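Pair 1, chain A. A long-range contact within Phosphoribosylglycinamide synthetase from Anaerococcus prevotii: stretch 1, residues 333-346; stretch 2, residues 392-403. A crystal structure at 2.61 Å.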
# COMPACT_ATOMS: atom_id res chain seq x y z
N GLU A 333 -14.25 -20.31 9.88
CA GLU A 333 -15.43 -21.05 10.34
C GLU A 333 -15.40 -21.26 11.86
O GLU A 333 -15.87 -22.29 12.36
CB GLU A 333 -15.52 -22.39 9.58
CG GLU A 333 -16.10 -22.27 8.17
CD GLU A 333 -17.61 -22.18 8.11
OE1 GLU A 333 -18.13 -21.12 7.69
OE2 GLU A 333 -18.29 -23.18 8.47
N LYS A 334 -14.91 -20.26 12.62
CA LYS A 334 -14.88 -20.37 14.09
C LYS A 334 -14.70 -19.00 14.77
O LYS A 334 -13.97 -18.13 14.28
CB LYS A 334 -13.78 -21.34 14.58
CG LYS A 334 -14.19 -22.09 15.83
CD LYS A 334 -13.25 -23.22 16.21
CE LYS A 334 -13.83 -24.03 17.35
NZ LYS A 334 -13.02 -25.23 17.68
N SER A 335 -15.40 -18.82 15.90
CA SER A 335 -15.32 -17.60 16.70
C SER A 335 -15.20 -17.98 18.16
O SER A 335 -15.72 -19.03 18.56
CB SER A 335 -16.55 -16.71 16.47
OG SER A 335 -16.53 -16.08 15.20
N GLY A 336 -14.51 -17.17 18.93
CA GLY A 336 -14.36 -17.46 20.35
C GLY A 336 -13.31 -16.63 21.03
O GLY A 336 -12.75 -15.71 20.43
N ILE A 337 -13.07 -16.95 22.30
CA ILE A 337 -12.09 -16.26 23.13
C ILE A 337 -10.86 -17.17 23.17
O ILE A 337 -10.98 -18.35 23.49
CB ILE A 337 -12.65 -15.89 24.54
CG1 ILE A 337 -14.05 -15.20 24.46
CG2 ILE A 337 -11.67 -14.99 25.29
CD1 ILE A 337 -15.22 -15.99 25.18
N LEU A 338 -9.69 -16.61 22.82
CA LEU A 338 -8.44 -17.36 22.71
C LEU A 338 -7.87 -17.79 24.05
O LEU A 338 -7.91 -17.02 25.01
CB LEU A 338 -7.40 -16.49 21.99
CG LEU A 338 -6.05 -17.14 21.64
CD1 LEU A 338 -6.22 -18.21 20.60
CD2 LEU A 338 -5.07 -16.12 21.12
N LYS A 339 -7.30 -19.02 24.08
CA LYS A 339 -6.58 -19.60 25.22
C LYS A 339 -5.09 -19.51 24.88
O LYS A 339 -4.33 -18.85 25.59
CB LYS A 339 -7.02 -21.06 25.46
CG LYS A 339 -6.25 -21.81 26.56
CD LYS A 339 -6.77 -23.25 26.74
CE LYS A 339 -5.71 -24.32 26.62
NZ LYS A 339 -6.29 -25.70 26.62
N GLU A 340 -4.69 -20.14 23.76
CA GLU A 340 -3.30 -20.12 23.28
C GLU A 340 -3.18 -20.57 21.82
O GLU A 340 -4.00 -21.36 21.35
CB GLU A 340 -2.39 -21.01 24.16
CG GLU A 340 -2.78 -22.49 24.19
CD GLU A 340 -1.86 -23.36 25.03
OE1 GLU A 340 -0.64 -23.08 25.07
OE2 GLU A 340 -2.36 -24.37 25.58
N ILE A 341 -2.10 -20.13 21.15
CA ILE A 341 -1.77 -20.51 19.78
C ILE A 341 -0.57 -21.44 19.83
O ILE A 341 0.51 -21.01 20.25
CB ILE A 341 -1.51 -19.30 18.87
CG1 ILE A 341 -2.72 -18.36 18.90
CG2 ILE A 341 -1.24 -19.79 17.45
CD1 ILE A 341 -2.50 -16.95 18.40
N LEU A 342 -0.74 -22.70 19.39
CA LEU A 342 0.33 -23.70 19.40
C LEU A 342 1.10 -23.71 18.07
O LEU A 342 0.53 -24.06 17.04
CB LEU A 342 -0.26 -25.08 19.66
CG LEU A 342 -1.29 -25.19 20.80
CD1 LEU A 342 -1.82 -26.61 20.90
CD2 LEU A 342 -0.68 -24.75 22.12
N ASN A 343 2.39 -23.34 18.09
CA ASN A 343 3.26 -23.36 16.92
C ASN A 343 4.28 -24.48 17.10
O ASN A 343 5.30 -24.28 17.78
CB ASN A 343 3.97 -22.01 16.72
CG ASN A 343 4.89 -21.98 15.52
OD1 ASN A 343 4.92 -22.89 14.71
ND2 ASN A 343 5.69 -20.95 15.40
N SER A 344 4.04 -25.63 16.45
CA SER A 344 4.93 -26.79 16.56
C SER A 344 6.02 -26.80 15.46
O SER A 344 6.69 -27.81 15.29
CB SER A 344 4.12 -28.08 16.54
OG SER A 344 3.42 -28.34 15.33
N ASN A 345 6.24 -25.66 14.77
CA ASN A 345 7.23 -25.58 13.69
C ASN A 345 8.64 -25.39 14.18
O ASN A 345 8.87 -24.62 15.11
CB ASN A 345 6.92 -24.42 12.74
CG ASN A 345 5.64 -24.66 12.00
OD1 ASN A 345 5.54 -25.65 11.30
ND2 ASN A 345 4.66 -23.79 12.17
N ALA A 346 9.59 -25.99 13.47
CA ALA A 346 11.01 -25.90 13.79
C ALA A 346 11.68 -24.63 13.24
O ALA A 346 11.24 -24.06 12.24
CB ALA A 346 11.72 -27.13 13.24
N ASP A 392 2.30 -24.20 3.51
CA ASP A 392 1.26 -25.18 3.88
C ASP A 392 1.66 -26.04 5.06
O ASP A 392 0.78 -26.45 5.81
CB ASP A 392 0.94 -26.11 2.72
CG ASP A 392 0.20 -25.46 1.57
OD1 ASP A 392 -0.14 -24.24 1.69
OD2 ASP A 392 -0.02 -26.15 0.55
N VAL A 393 2.96 -26.32 5.20
CA VAL A 393 3.48 -27.12 6.31
C VAL A 393 3.41 -26.30 7.61
O VAL A 393 3.14 -26.88 8.66
CB VAL A 393 4.92 -27.60 6.01
CG1 VAL A 393 5.55 -28.26 7.25
CG2 VAL A 393 4.95 -28.56 4.83
N ILE A 394 3.68 -24.98 7.54
CA ILE A 394 3.70 -24.05 8.68
C ILE A 394 2.29 -23.98 9.30
O ILE A 394 2.11 -24.42 10.43
CB ILE A 394 4.25 -22.64 8.25
CG1 ILE A 394 5.75 -22.74 7.87
CG2 ILE A 394 4.09 -21.56 9.36
CD1 ILE A 394 6.34 -21.46 7.16
N ILE A 395 1.32 -23.50 8.52
CA ILE A 395 -0.10 -23.37 8.92
C ILE A 395 -0.69 -24.65 9.51
O ILE A 395 -1.53 -24.58 10.42
CB ILE A 395 -0.93 -22.96 7.67
CG1 ILE A 395 -0.69 -21.50 7.32
CG2 ILE A 395 -2.43 -23.25 7.83
CD1 ILE A 395 -1.42 -20.49 8.26
N ASN A 396 -0.35 -25.80 8.90
CA ASN A 396 -0.85 -27.10 9.36
C ASN A 396 -0.25 -27.48 10.73
O ASN A 396 -0.75 -28.39 11.37
CB ASN A 396 -0.57 -28.22 8.33
CG ASN A 396 -1.36 -28.17 7.06
OD1 ASN A 396 -2.12 -27.24 6.80
ND2 ASN A 396 -1.23 -29.22 6.26
N ASN A 397 0.82 -26.77 11.17
CA ASN A 397 1.48 -26.91 12.48
C ASN A 397 1.21 -25.68 13.36
O ASN A 397 1.96 -25.44 14.31
CB ASN A 397 2.98 -27.13 12.28
CG ASN A 397 3.33 -28.55 11.87
OD1 ASN A 397 3.30 -29.48 12.70
ND2 ASN A 397 3.60 -28.77 10.58
N ILE A 398 0.11 -24.93 13.09
CA ILE A 398 -0.37 -23.77 13.87
C ILE A 398 -1.74 -24.16 14.41
O ILE A 398 -2.65 -24.31 13.61
CB ILE A 398 -0.45 -22.41 13.07
CG1 ILE A 398 0.92 -21.89 12.53
CG2 ILE A 398 -1.19 -21.31 13.91
CD1 ILE A 398 1.96 -21.97 13.37
N ASN A 399 -1.91 -24.28 15.74
CA ASN A 399 -3.21 -24.64 16.35
C ASN A 399 -3.74 -23.50 17.22
O ASN A 399 -3.09 -23.11 18.19
CB ASN A 399 -3.09 -25.93 17.17
CG ASN A 399 -4.40 -26.64 17.46
OD1 ASN A 399 -5.50 -26.17 17.12
ND2 ASN A 399 -4.32 -27.79 18.14
N ILE A 400 -4.93 -22.99 16.89
CA ILE A 400 -5.57 -21.95 17.67
C ILE A 400 -6.60 -22.61 18.60
O ILE A 400 -7.56 -23.21 18.12
CB ILE A 400 -6.21 -20.89 16.76
CG1 ILE A 400 -5.16 -20.30 15.76
CG2 ILE A 400 -6.80 -19.79 17.61
CD1 ILE A 400 -5.76 -19.66 14.55
N ILE A 401 -6.38 -22.49 19.92
CA ILE A 401 -7.21 -23.09 20.96
C ILE A 401 -8.16 -22.02 21.58
O ILE A 401 -7.70 -21.03 22.14
CB ILE A 401 -6.29 -23.71 22.04
CG1 ILE A 401 -5.16 -24.57 21.43
CG2 ILE A 401 -7.10 -24.50 23.06
CD1 ILE A 401 -5.58 -25.65 20.51
N LEU A 402 -9.49 -22.29 21.55
CA LEU A 402 -10.53 -21.40 22.07
C LEU A 402 -11.04 -21.92 23.42
O LEU A 402 -11.67 -22.97 23.43
CB LEU A 402 -11.70 -21.30 21.06
CG LEU A 402 -11.66 -20.21 19.98
CD1 LEU A 402 -10.32 -20.14 19.28
CD2 LEU A 402 -12.72 -20.46 18.93
N LYS A 403 -10.78 -21.21 24.54
CA LYS A 403 -11.27 -21.63 25.86
C LYS A 403 -11.15 -20.52 26.93
O LYS A 403 -10.34 -19.59 26.81
CB LYS A 403 -10.54 -22.91 26.34
CG LYS A 403 -11.41 -23.82 27.21
CD LYS A 403 -10.80 -25.20 27.36
CE LYS A 403 -11.55 -26.02 28.37
NZ LYS A 403 -11.04 -27.41 28.44

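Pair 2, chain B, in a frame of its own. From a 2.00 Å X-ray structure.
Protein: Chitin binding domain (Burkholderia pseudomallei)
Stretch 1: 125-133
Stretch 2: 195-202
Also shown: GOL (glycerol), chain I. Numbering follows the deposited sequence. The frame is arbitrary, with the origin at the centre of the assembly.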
# COMPACT_ATOMS: atom_id res chain seq x y z
N LYS B 125 1.11 12.20 -9.92
CA LYS B 125 -0.35 12.36 -10.12
C LYS B 125 -1.08 11.12 -9.60
O LYS B 125 -0.79 10.03 -10.01
CB LYS B 125 -0.66 12.55 -11.59
CG LYS B 125 -0.20 13.87 -12.15
CD LYS B 125 -0.52 14.00 -13.63
CE LYS B 125 -0.07 15.36 -14.17
NZ LYS B 125 -0.43 15.56 -15.61
N THR B 126 -2.04 11.31 -8.71
CA THR B 126 -2.65 10.20 -7.96
C THR B 126 -4.11 9.95 -8.33
O THR B 126 -4.91 10.88 -8.29
CB THR B 126 -2.60 10.50 -6.47
OG1 THR B 126 -1.24 10.71 -6.07
CG2 THR B 126 -3.24 9.37 -5.65
N ARG B 127 -4.47 8.71 -8.65
CA ARG B 127 -5.88 8.38 -8.85
C ARG B 127 -6.57 8.07 -7.53
O ARG B 127 -7.67 8.54 -7.30
CB ARG B 127 -6.06 7.21 -9.83
CG ARG B 127 -7.52 6.90 -10.14
CD ARG B 127 -8.31 8.14 -10.56
NE ARG B 127 -7.71 8.81 -11.71
CZ ARG B 127 -7.95 10.06 -12.08
NH1 ARG B 127 -8.76 10.83 -11.37
NH2 ARG B 127 -7.33 10.58 -13.13
N ARG B 128 -5.93 7.28 -6.68
CA ARG B 128 -6.53 6.88 -5.41
C ARG B 128 -5.49 6.36 -4.40
O ARG B 128 -4.35 6.07 -4.74
CB ARG B 128 -7.62 5.83 -5.64
CG ARG B 128 -7.09 4.48 -6.10
CD ARG B 128 -8.15 3.39 -6.28
NE ARG B 128 -9.15 3.72 -7.30
CZ ARG B 128 -8.91 3.76 -8.61
NH1 ARG B 128 -7.69 3.52 -9.08
NH2 ARG B 128 -9.89 4.06 -9.45
N TRP B 129 -5.94 6.28 -3.14
CA TRP B 129 -5.30 5.51 -2.11
C TRP B 129 -6.34 4.54 -1.62
O TRP B 129 -7.51 4.91 -1.47
CB TRP B 129 -4.93 6.38 -0.93
CG TRP B 129 -3.90 7.44 -1.19
CD1 TRP B 129 -2.55 7.41 -0.88
CD2 TRP B 129 -4.14 8.75 -1.77
NE1 TRP B 129 -1.94 8.59 -1.22
CE2 TRP B 129 -2.84 9.44 -1.76
CE3 TRP B 129 -5.25 9.42 -2.25
CZ2 TRP B 129 -2.69 10.73 -2.24
CZ3 TRP B 129 -5.09 10.72 -2.73
CH2 TRP B 129 -3.83 11.35 -2.73
N THR B 130 -5.93 3.31 -1.38
CA THR B 130 -6.82 2.25 -0.97
C THR B 130 -6.20 1.55 0.24
O THR B 130 -4.96 1.43 0.32
CB THR B 130 -7.00 1.21 -2.08
OG1 THR B 130 -7.63 1.81 -3.23
CG2 THR B 130 -7.91 0.12 -1.59
N TYR B 131 -7.05 1.15 1.18
CA TYR B 131 -6.62 0.44 2.38
C TYR B 131 -7.36 -0.89 2.46
O TYR B 131 -8.57 -0.93 2.49
CB TYR B 131 -6.85 1.29 3.62
CG TYR B 131 -6.09 2.59 3.54
CD1 TYR B 131 -4.78 2.67 3.99
CD2 TYR B 131 -6.66 3.74 2.99
CE1 TYR B 131 -4.06 3.84 3.92
CE2 TYR B 131 -5.95 4.92 2.93
CZ TYR B 131 -4.64 4.96 3.39
OH TYR B 131 -3.86 6.10 3.33
N TRP B 132 -6.60 -1.97 2.50
CA TRP B 132 -7.09 -3.34 2.52
C TRP B 132 -6.74 -3.99 3.84
O TRP B 132 -5.66 -3.74 4.40
CB TRP B 132 -6.44 -4.16 1.39
CG TRP B 132 -6.58 -3.56 0.01
CD1 TRP B 132 -5.70 -2.69 -0.64
CD2 TRP B 132 -7.69 -3.77 -0.95
NE1 TRP B 132 -6.18 -2.38 -1.91
CE2 TRP B 132 -7.37 -2.98 -2.13
CE3 TRP B 132 -8.86 -4.49 -0.92
CZ2 TRP B 132 -8.23 -2.92 -3.23
CZ3 TRP B 132 -9.71 -4.43 -2.02
CH2 TRP B 132 -9.39 -3.68 -3.16
N ILE B 133 -7.63 -4.86 4.33
CA ILE B 133 -7.48 -5.44 5.65
C ILE B 133 -7.64 -6.97 5.52
O ILE B 133 -8.49 -7.47 4.75
CB ILE B 133 -8.50 -4.86 6.66
CG1 ILE B 133 -8.23 -5.36 8.08
CG2 ILE B 133 -9.93 -5.23 6.25
CD1 ILE B 133 -7.00 -4.81 8.74
N LEU B 195 -2.92 -3.23 4.37
CA LEU B 195 -2.16 -2.94 3.17
C LEU B 195 -2.62 -1.59 2.64
O LEU B 195 -3.78 -1.42 2.25
CB LEU B 195 -2.37 -4.02 2.12
CG LEU B 195 -1.78 -3.74 0.73
CD1 LEU B 195 -0.26 -3.64 0.85
CD2 LEU B 195 -2.22 -4.83 -0.24
N ALA B 196 -1.70 -0.64 2.63
CA ALA B 196 -1.98 0.70 2.12
C ALA B 196 -1.36 0.80 0.73
O ALA B 196 -0.15 0.50 0.58
CB ALA B 196 -1.40 1.75 3.06
N VAL B 197 -2.16 1.23 -0.26
CA VAL B 197 -1.74 1.25 -1.66
C VAL B 197 -2.04 2.61 -2.32
O VAL B 197 -3.17 3.09 -2.28
CB VAL B 197 -2.44 0.15 -2.49
CG1 VAL B 197 -1.86 0.08 -3.92
CG2 VAL B 197 -2.32 -1.20 -1.79
N TRP B 198 -1.02 3.18 -2.96
CA TRP B 198 -1.08 4.48 -3.62
C TRP B 198 -1.01 4.31 -5.12
O TRP B 198 0.05 3.97 -5.62
CB TRP B 198 0.08 5.30 -3.11
CG TRP B 198 0.30 6.64 -3.78
CD1 TRP B 198 -0.66 7.55 -4.18
CD2 TRP B 198 1.57 7.25 -4.12
NE1 TRP B 198 -0.08 8.65 -4.74
CE2 TRP B 198 1.26 8.54 -4.71
CE3 TRP B 198 2.89 6.90 -3.93
CZ2 TRP B 198 2.23 9.38 -5.17
CZ3 TRP B 198 3.87 7.77 -4.38
CH2 TRP B 198 3.54 8.99 -4.99
N ASP B 199 -2.12 4.56 -5.83
CA ASP B 199 -2.25 4.34 -7.30
C ASP B 199 -1.88 5.60 -8.09
O ASP B 199 -2.47 6.69 -7.87
CB ASP B 199 -3.68 4.01 -7.72
CG ASP B 199 -4.13 2.61 -7.39
OD1 ASP B 199 -3.42 1.84 -6.69
OD2 ASP B 199 -5.25 2.28 -7.86
N VAL B 200 -0.98 5.44 -9.05
CA VAL B 200 -0.51 6.52 -9.88
C VAL B 200 -1.35 6.57 -11.16
O VAL B 200 -1.48 5.55 -11.88
CB VAL B 200 0.98 6.35 -10.22
CG1 VAL B 200 1.47 7.47 -11.16
CG2 VAL B 200 1.81 6.29 -8.94
N ALA B 201 -1.89 7.74 -11.46
CA ALA B 201 -2.82 7.91 -12.57
C ALA B 201 -2.18 7.72 -13.93
O ALA B 201 -2.76 7.06 -14.81
CB ALA B 201 -3.46 9.29 -12.51
N ASP B 202 -1.00 8.30 -14.11
CA ASP B 202 -0.34 8.32 -15.42
C ASP B 202 0.89 7.40 -15.53
O ASP B 202 1.76 7.60 -16.38
CB ASP B 202 0.02 9.76 -15.77
CG ASP B 202 1.05 10.36 -14.85
OD1 ASP B 202 1.32 9.79 -13.78
OD2 ASP B 202 1.55 11.46 -15.20
C1 GOL I . -4.14 -1.27 -6.21
O1 GOL I . -3.46 -0.37 -7.02
C2 GOL I . -5.32 -0.65 -5.54
O2 GOL I . -5.49 -1.59 -4.47
C3 GOL I . -6.57 -0.58 -6.41
O3 GOL I . -6.45 0.22 -7.58
O HOH W 1 2.75 11.29 -12.08
O HOH W 2 0.89 13.40 -16.71
O HOH W 3 -4.72 2.43 -4.36

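Two antiparallel strand pairs with one backbone and different side chains. In pair 1, strand 336-343 runs against strand 398-402 with N-to-C directions 169° apart; in pair 2, strand 128-133 and strand 195-200 lie at 161°. Fourteen central residues superpose with an RMSD of 0.5 Å. The match includes an irregularity near one end: Lys339(A) and its counterpart Arg127(B) each insert an extra residue, with psi of -59° and -45°. In pair 1 this is a beta bulge, shifting the register by one between Leu338(A) and Glu340(A); in pair 2 the chain turns a corner at Arg127(B).

The bonds around this residue correspond. Lys339(A) N donates to Ile401(A) O (2.8 Å), as Arg127(B) N does to Asp199(B) O (2.9 Å); Ile401(A) N donates to Glu340(A) O (3.0 Å), as Asp199(B) N does to Arg128(B) O (2.9 Å). Further along, Leu342(A) and Asn399(A) bond reciprocally through their backbones, and so do the matching Thr130(B) and Val197(B). On the other side of the irregularity, at the nearby end of the contact, Lys403(A) N reaches Ile337(A) O at 3.1 Å in a weak, bent bond, whereas Ala201(B) N meets Lys125(B) O at 2.9 Å and 167°.

On one face, Ile341(A) and Ile400(A) match Trp129(B) and Trp198(B). The isoleucines touch loosely, CG2 of Ile341(A) to CG1 of Ile400(A) at 4.3 Å, and CG2 of Ile341(A) also lies 3.9 Å from CG2 of Ile398(A). The tryptophans set two flat rings in the same place: their five-membered rings are nearly parallel (14°) but slid apart, with CD1 of Trp198(B) over a face of the Trp129(B) ring. The neighbouring match, Leu338(A) with Thr126(B), changes from apolar to polar. CD1 of Leu338(A) packs against CG2 of Ile400(A) at 3.4 Å; Trp198(B) NE1 instead donates to Thr126(B) OG1 at 2.7 Å, so the indole both packs and bonds. Toward the other end, Asn343(A) OD1 lies 3.4 Å from Ile398(A) CD1, while at the matched pair the larger Tyr131(B) ring meets the small Ala196(B), CE1 to CB at 3.5 Å.

On the opposite face, Glu340(A) and Ile401(A) match Arg128(B) and Asp199(B). The first pair makes only a distant side-chain contact, Glu340(A) CG to Ile401(A) CG1 at 4.2 Å, and Ile401(A) CD1 finds an apolar partner in Leu342(A) CD1 at 3.9 Å. In pair 2 the matched side chains carry opposite charges and form a salt bridge, Arg128(B) NH1 to Asp199(B) OD2 at 3.0 Å. Thr130(B), at the Leu342(A) position, is joined by water 3 to Asp199(B): the water lies 3.2 Å from Thr130(B) OG1 and donates weakly to Asp199(B) OD1 at 2.7 Å. Leu342(A) CB meets Asn399(A) CB at 3.9 Å, whereas Val197(B), matching Asn399(A), packs its CG2 against Trp132(B) CD1 at 3.9 Å.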